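Local coordinates for protein inositol-3-phosphate synthase (Caenorhabditis elegans, PDB 1VKO) that is an NAD-binding synthase of the Rossmann-fold clan that assembles from four protein chains, at residues T125-Y130 against Q135-V140; V140-I145 against S503-L508; P281-A286 against P307-L312. One frame throughout, in Å; residues are numbered along the deposited sequence.

Interaction 1. Residues T125-Y130 against Q135-V140; sequences TVHLGY and QNQIFV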
# COMPACT_ATOMS: atom_id res chain seq x y z
N THR A 125 14.48 26.29 -4.57
CA THR A 125 15.79 26.92 -4.66
C THR A 125 16.54 26.36 -5.87
O THR A 125 16.19 25.30 -6.41
CB THR A 125 16.63 26.76 -3.41
OG1 THR A 125 16.77 25.36 -3.14
CG2 THR A 125 15.93 27.37 -2.14
N VAL A 126 17.56 27.10 -6.28
CA VAL A 126 18.26 26.86 -7.53
C VAL A 126 19.76 26.75 -7.23
O VAL A 126 20.27 27.43 -6.36
CB VAL A 126 17.96 28.02 -8.53
CG1 VAL A 126 18.43 27.69 -9.91
CG2 VAL A 126 16.45 28.31 -8.55
N HIS A 127 20.44 25.89 -7.96
CA HIS A 127 21.84 25.63 -7.74
C HIS A 127 22.67 26.49 -8.72
O HIS A 127 22.64 26.23 -9.93
CB HIS A 127 22.10 24.15 -7.94
CG HIS A 127 23.42 23.67 -7.44
ND1 HIS A 127 24.05 22.56 -7.95
CD2 HIS A 127 24.24 24.16 -6.48
CE1 HIS A 127 25.20 22.37 -7.33
NE2 HIS A 127 25.34 23.33 -6.43
N LEU A 128 23.37 27.51 -8.19
CA LEU A 128 24.33 28.33 -8.97
C LEU A 128 25.75 27.77 -8.99
O LEU A 128 26.56 28.18 -9.85
CB LEU A 128 24.40 29.75 -8.43
CG LEU A 128 23.20 30.67 -8.22
CD1 LEU A 128 22.02 30.33 -9.15
CD2 LEU A 128 22.79 30.53 -6.79
N GLY A 129 26.08 26.88 -8.05
CA GLY A 129 27.42 26.30 -7.94
C GLY A 129 27.94 26.13 -6.51
O GLY A 129 27.17 26.13 -5.55
N TYR A 130 29.27 25.99 -6.40
CA TYR A 130 30.01 25.78 -5.17
C TYR A 130 30.98 26.94 -4.84
O TYR A 130 31.72 27.43 -5.71
CB TYR A 130 30.82 24.50 -5.30
CG TYR A 130 31.56 24.11 -4.04
CD1 TYR A 130 30.94 23.36 -3.06
CD2 TYR A 130 32.89 24.47 -3.85
CE1 TYR A 130 31.59 23.01 -1.90
CE2 TYR A 130 33.56 24.11 -2.69
CZ TYR A 130 32.90 23.38 -1.72
OH TYR A 130 33.55 23.01 -0.55
N GLN A 135 32.92 26.81 1.73
CA GLN A 135 32.97 25.34 1.55
C GLN A 135 31.56 24.75 1.40
O GLN A 135 31.17 23.85 2.11
CB GLN A 135 33.71 24.67 2.70
CG GLN A 135 35.13 25.20 2.87
CD GLN A 135 35.86 24.63 4.06
OE1 GLN A 135 35.26 24.01 4.96
NE2 GLN A 135 37.17 24.83 4.08
N ASN A 136 30.82 25.27 0.43
CA ASN A 136 29.37 25.15 0.38
C ASN A 136 28.82 25.18 -1.04
O ASN A 136 29.27 25.97 -1.88
CB ASN A 136 28.79 26.35 1.09
CG ASN A 136 27.85 25.98 2.18
OD1 ASN A 136 28.28 25.51 3.23
ND2 ASN A 136 26.56 26.19 1.95
N GLN A 137 27.86 24.29 -1.30
CA GLN A 137 26.94 24.41 -2.44
C GLN A 137 26.03 25.64 -2.25
O GLN A 137 25.48 25.88 -1.17
CB GLN A 137 26.11 23.14 -2.58
CG GLN A 137 26.89 21.84 -2.88
CD GLN A 137 27.38 21.77 -4.30
OE1 GLN A 137 27.77 22.78 -4.88
NE2 GLN A 137 27.39 20.57 -4.87
N ILE A 138 25.91 26.44 -3.31
CA ILE A 138 25.14 27.68 -3.29
C ILE A 138 23.77 27.47 -3.90
O ILE A 138 23.63 27.24 -5.10
CB ILE A 138 25.89 28.84 -4.05
CG1 ILE A 138 27.23 29.19 -3.37
CG2 ILE A 138 25.01 30.07 -4.16
CD1 ILE A 138 27.10 29.77 -1.93
N PHE A 139 22.75 27.57 -3.05
CA PHE A 139 21.38 27.43 -3.48
C PHE A 139 20.62 28.71 -3.16
O PHE A 139 20.61 29.17 -2.02
CB PHE A 139 20.75 26.24 -2.76
CG PHE A 139 21.11 24.90 -3.38
CD1 PHE A 139 20.31 24.34 -4.39
CD2 PHE A 139 22.22 24.19 -2.94
CE1 PHE A 139 20.62 23.11 -4.95
CE2 PHE A 139 22.54 22.94 -3.51
CZ PHE A 139 21.75 22.42 -4.52
N VAL A 140 20.02 29.33 -4.17
CA VAL A 140 19.25 30.53 -3.90
C VAL A 140 17.79 30.31 -4.23
O VAL A 140 17.45 29.47 -5.09
CB VAL A 140 19.76 31.76 -4.69
CG1 VAL A 140 21.19 32.12 -4.25
CG2 VAL A 140 19.61 31.54 -6.20
O HOH W 1 32.37 21.23 0.97

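Interaction 2. Residues V140-I145 against S503-L508; sequences VPFKDI and STLTKL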
# COMPACT_ATOMS: atom_id res chain seq x y z
N VAL A 140 20.02 29.33 -4.17
CA VAL A 140 19.25 30.53 -3.90
C VAL A 140 17.79 30.31 -4.23
O VAL A 140 17.45 29.47 -5.09
CB VAL A 140 19.76 31.76 -4.69
CG1 VAL A 140 21.19 32.12 -4.25
CG2 VAL A 140 19.61 31.54 -6.20
N PRO A 141 16.93 31.04 -3.53
CA PRO A 141 15.51 31.04 -3.84
C PRO A 141 15.33 31.42 -5.32
O PRO A 141 15.98 32.35 -5.82
CB PRO A 141 14.93 32.12 -2.91
CG PRO A 141 15.90 32.16 -1.75
CD PRO A 141 17.24 31.92 -2.38
N PHE A 142 14.47 30.68 -6.00
CA PHE A 142 14.03 31.06 -7.30
C PHE A 142 13.69 32.56 -7.41
O PHE A 142 14.01 33.21 -8.42
CB PHE A 142 12.81 30.23 -7.65
CG PHE A 142 12.41 30.33 -9.08
CD1 PHE A 142 12.98 29.48 -10.02
CD2 PHE A 142 11.47 31.27 -9.50
CE1 PHE A 142 12.62 29.58 -11.37
CE2 PHE A 142 11.10 31.38 -10.82
CZ PHE A 142 11.68 30.54 -11.76
N LYS A 143 13.03 33.12 -6.40
CA LYS A 143 12.49 34.48 -6.54
C LYS A 143 13.58 35.55 -6.41
O LYS A 143 13.32 36.71 -6.67
CB LYS A 143 11.36 34.73 -5.55
CG LYS A 143 11.76 34.57 -4.08
CD LYS A 143 10.53 34.32 -3.23
CE LYS A 143 10.91 33.98 -1.83
NZ LYS A 143 11.42 35.26 -1.25
N ASP A 144 14.78 35.12 -6.02
CA ASP A 144 15.93 36.01 -5.93
C ASP A 144 16.70 36.18 -7.25
O ASP A 144 17.56 37.04 -7.36
CB ASP A 144 16.88 35.49 -4.85
CG ASP A 144 16.33 35.66 -3.44
OD1 ASP A 144 15.17 36.08 -3.27
OD2 ASP A 144 16.98 35.38 -2.42
N ILE A 145 16.42 35.34 -8.25
CA ILE A 145 17.19 35.34 -9.48
C ILE A 145 16.78 36.49 -10.42
O ILE A 145 17.59 37.37 -10.67
CB ILE A 145 17.12 33.97 -10.15
CG1 ILE A 145 17.76 32.92 -9.25
CG2 ILE A 145 17.82 34.00 -11.49
CD1 ILE A 145 17.51 31.48 -9.76
N SER A 503 14.32 22.27 -15.01
CA SER A 503 15.62 22.78 -15.43
C SER A 503 15.52 23.74 -16.60
O SER A 503 16.33 24.66 -16.70
CB SER A 503 16.68 21.70 -15.61
OG SER A 503 16.22 20.57 -16.33
N THR A 504 14.49 23.59 -17.43
CA THR A 504 14.21 24.59 -18.48
C THR A 504 13.96 25.96 -17.83
O THR A 504 14.58 26.95 -18.19
CB THR A 504 12.99 24.19 -19.28
OG1 THR A 504 13.23 22.92 -19.92
CG2 THR A 504 12.77 25.12 -20.43
N LEU A 505 13.07 25.97 -16.84
CA LEU A 505 12.72 27.16 -16.13
C LEU A 505 13.90 27.78 -15.37
O LEU A 505 14.10 28.97 -15.45
CB LEU A 505 11.58 26.85 -15.19
CG LEU A 505 10.87 27.97 -14.44
CD1 LEU A 505 10.49 29.13 -15.39
CD2 LEU A 505 9.64 27.38 -13.75
N THR A 506 14.70 26.98 -14.67
CA THR A 506 15.76 27.54 -13.84
C THR A 506 16.96 27.96 -14.65
O THR A 506 17.66 28.90 -14.26
CB THR A 506 16.20 26.59 -12.74
OG1 THR A 506 16.52 25.31 -13.31
CG2 THR A 506 15.03 26.29 -11.79
N LYS A 507 17.23 27.28 -15.76
CA LYS A 507 18.29 27.76 -16.65
C LYS A 507 17.86 29.09 -17.31
O LYS A 507 18.66 30.02 -17.46
CB LYS A 507 18.68 26.72 -17.69
CG LYS A 507 19.85 27.22 -18.55
CD LYS A 507 20.46 26.13 -19.40
CE LYS A 507 21.49 25.33 -18.65
NZ LYS A 507 22.18 24.37 -19.58
N LEU A 508 16.60 29.18 -17.68
CA LEU A 508 16.14 30.37 -18.33
C LEU A 508 16.33 31.56 -17.39
O LEU A 508 16.93 32.54 -17.78
CB LEU A 508 14.69 30.22 -18.85
CG LEU A 508 14.05 31.54 -19.33
CD1 LEU A 508 14.70 32.02 -20.60
CD2 LEU A 508 12.53 31.47 -19.49

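Interaction 3. Residues P281-A286 against P307-L312; sequences PSNIFA and PGLIEL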
# COMPACT_ATOMS: atom_id res chain seq x y z
N PRO A 281 -18.12 28.14 -23.56
CA PRO A 281 -17.92 29.23 -22.62
C PRO A 281 -16.43 29.53 -22.44
O PRO A 281 -16.05 30.71 -22.33
CB PRO A 281 -18.47 28.64 -21.33
CG PRO A 281 -19.59 27.75 -21.82
CD PRO A 281 -18.97 27.07 -22.97
N SER A 282 -15.60 28.48 -22.43
CA SER A 282 -14.18 28.67 -22.26
C SER A 282 -13.54 29.26 -23.49
O SER A 282 -12.50 29.87 -23.37
CB SER A 282 -13.45 27.40 -21.83
OG SER A 282 -13.27 26.52 -22.91
N ASN A 283 -14.15 29.10 -24.66
CA ASN A 283 -13.67 29.76 -25.88
C ASN A 283 -13.93 31.26 -25.79
O ASN A 283 -13.10 32.04 -26.20
CB ASN A 283 -14.43 29.26 -27.10
CG ASN A 283 -13.93 27.89 -27.62
OD1 ASN A 283 -14.63 27.23 -28.37
ND2 ASN A 283 -12.72 27.49 -27.25
N ILE A 284 -15.08 31.65 -25.24
CA ILE A 284 -15.49 33.04 -25.17
C ILE A 284 -14.62 33.81 -24.18
O ILE A 284 -14.05 34.83 -24.54
CB ILE A 284 -17.03 33.21 -24.93
CG1 ILE A 284 -17.80 32.67 -26.16
CG2 ILE A 284 -17.39 34.67 -24.80
CD1 ILE A 284 -19.20 32.21 -25.89
N PHE A 285 -14.44 33.29 -22.96
CA PHE A 285 -13.39 33.82 -22.11
C PHE A 285 -12.04 33.93 -22.81
O PHE A 285 -11.42 34.96 -22.74
CB PHE A 285 -13.26 33.04 -20.81
CG PHE A 285 -14.39 33.23 -19.87
CD1 PHE A 285 -14.39 34.33 -18.99
CD2 PHE A 285 -15.47 32.34 -19.85
CE1 PHE A 285 -15.46 34.52 -18.08
CE2 PHE A 285 -16.55 32.52 -18.93
CZ PHE A 285 -16.55 33.63 -18.05
N ALA A 286 -11.55 32.88 -23.48
CA ALA A 286 -10.22 33.01 -24.07
C ALA A 286 -10.22 34.20 -25.02
O ALA A 286 -9.31 35.05 -24.97
CB ALA A 286 -9.76 31.73 -24.76
N PRO A 307 -6.52 25.76 -32.65
CA PRO A 307 -5.59 26.52 -33.51
C PRO A 307 -6.06 27.97 -33.79
O PRO A 307 -5.28 28.90 -33.76
CB PRO A 307 -5.53 25.69 -34.79
CG PRO A 307 -5.99 24.31 -34.41
CD PRO A 307 -6.95 24.49 -33.27
N GLY A 308 -7.35 28.14 -34.03
CA GLY A 308 -7.90 29.47 -34.21
C GLY A 308 -7.60 30.43 -33.08
O GLY A 308 -7.33 31.60 -33.32
N LEU A 309 -7.65 29.93 -31.85
CA LEU A 309 -7.32 30.69 -30.65
C LEU A 309 -5.83 31.05 -30.52
O LEU A 309 -5.47 32.20 -30.29
CB LEU A 309 -7.84 29.96 -29.39
CG LEU A 309 -9.17 30.63 -29.06
CD1 LEU A 309 -10.10 29.89 -28.10
CD2 LEU A 309 -8.79 31.93 -28.50
N ILE A 310 -4.98 30.07 -30.67
CA ILE A 310 -3.56 30.34 -30.69
C ILE A 310 -3.28 31.43 -31.72
O ILE A 310 -2.74 32.51 -31.37
CB ILE A 310 -2.78 29.05 -30.96
CG1 ILE A 310 -2.87 28.12 -29.74
CG2 ILE A 310 -1.34 29.38 -31.34
CD1 ILE A 310 -2.41 26.69 -29.98
N GLU A 311 -3.69 31.20 -32.97
CA GLU A 311 -3.55 32.24 -34.01
C GLU A 311 -4.05 33.63 -33.53
O GLU A 311 -3.43 34.65 -33.80
CB GLU A 311 -4.22 31.81 -35.31
CG GLU A 311 -4.02 32.77 -36.46
CD GLU A 311 -4.64 32.28 -37.76
OE1 GLU A 311 -5.67 31.59 -37.71
OE2 GLU A 311 -4.10 32.61 -38.83
N LEU A 312 -5.13 33.66 -32.78
CA LEU A 312 -5.69 34.95 -32.35
C LEU A 312 -4.80 35.59 -31.29
O LEU A 312 -4.59 36.80 -31.27
CB LEU A 312 -7.14 34.78 -31.84
CG LEU A 312 -7.95 36.05 -31.49
CD1 LEU A 312 -8.36 36.91 -32.71
CD2 LEU A 312 -9.16 35.67 -30.68

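Interaction 1. Residues T125-Y130 against Q135-V140
With H127 CG anti to the backbone nitrogen (chi1 -166°) and F139 CG turned anti to its own carbonyl carbon, two rings rise on one face of a beta hairpin and meet as an offset stack. Their centroids lie 4.4 Å apart and their planes differ by only 9°. The two residues form an antiparallel non-hydrogen-bonded pair. F139 CZ sits over the imidazole face, while at the imidazole edge H127 NE2 donates to Q137 OE1 over 2.9 Å, with the oxygen in the ring plane. Relative to the amide, however, that donor stands above the carbonyl plane rather than on a lone pair. Q137 NE2 bonds in turn to Q522, so the amide is gripped at both ends and its rotation is fixed. On the face that carries I138 and V140, L128 CD2 packs tightly, 3.4 Å from both V140 CG1 and V140 CG2. V126 and V140 exchange backbone bonds in both directions, and T125 OG1 is tied to the carbonyl of S387 of the second subunit. Near the turn, where Q135 and N136 form a G1 beta bulge, one water joins Y130 OH (2.6 Å) to Q135 O (3.1 Å).

Interaction 2. Residues V140-I145 against S503-L508
The F142 ring meets two residues of helix 498-513 in two different ways: T506 CG2 lies at its edge, close to the ring plane, whereas the branch point of L505 comes up obliquely. This is a turn packed on a helix, in which one aromatic side chain bridges from the end of a hairpin strand to a helix more than 350 residues further along the sequence. The ring reaches that far because F142 CG is anti to the backbone nitrogen (chi1 -169°), which carries CE1 and CZ to the helix surface. The turn itself is closed by backbone bonds, D144 N to P141 O at 3.0 Å and I145 N to F142 O at 3.2 Å.

On the helix side, the two branches of T506 divide the work. OG1 sits between the backbone nitrogen and the carbonyl carbon and bonds to the carbonyl of F502 one helical turn earlier, so its polar end is satisfied within the helix and the methyl CG2 is presented to the ring, 4.1 Å from F142 CE1. V126, V509 and I148 also pack on the buried F142. The same helix serves the subunit interface through a different residue: K507 NZ forms salt bridges with D518 and D520 of the second subunit. Chemistry across the two segments is purely van der Waals and the area involved is small. L505 lies roughly at right angles to the phenyl side chain, with L505 CG 3.8 Å and L505 CD1 4.1 Å from F142 CZ.

Interaction 3. Residues P281-A286 against P307-L312
L309 reaches across to the helix that carries N283 and A286, and its side chain gains contact step by step. The bond to CB already aims toward that helix, though L309 CB is still 5.3 Å from A286 CB. At the next atom, L309 CG, the gap to the same methyl has narrowed to 4.5 Å. The chain then forks. L309 CD1 wedges between two neighbours, 3.8 Å from A286 CB and 3.7 Å from N283 ND2, while L309 CD2 touches the alanine methyl alone, at 3.9 Å. Both leucine methyls thus rest against the one alanine methyl. N283 approaches obliquely, its CG anti to the carbonyl carbon (chi1 -79°), and its amide nitrogen meets the leucine methyl as a plain van der Waals neighbour. Further along helix 281-291, V287 and I290 also touch L309, and Y296 of strand 295-298 packs on A286, joining this helix to the parallel sheet. The N283 side chain stands about 11 Å from the bound nicotinamide-adenine-dinucleotide. Strand 295-298, helix 307-316 and strand 320-321 form a beta-alpha-beta unit, so the leucine joins two helices flanking the parallel sheet of a Rossmann-type dinucleotide-binding fold.

In the fold
The three contacts differ in chemistry as they differ in place. Interaction 1, partly buried and with its centre about 26 Å from the centre of the chain, combines a backbone ladder, a ring stack and polar side-chain bonds. Interactions 2 and 3 are buried and rest on a few van der Waals contacts, with an amide nitrogen among the partners in interaction 3. Interactions 1 and 2 share V140 and strand 136-141, and they meet directly where V126 CG2 lies 3.5 Å from I145 CD1; both also reach the second subunit. Interaction 3 stands apart, across the chain's centre, nested within the long loop that interaction 2 closes; its nearest atoms are about 18 Å from that contact, and no other chain touches it.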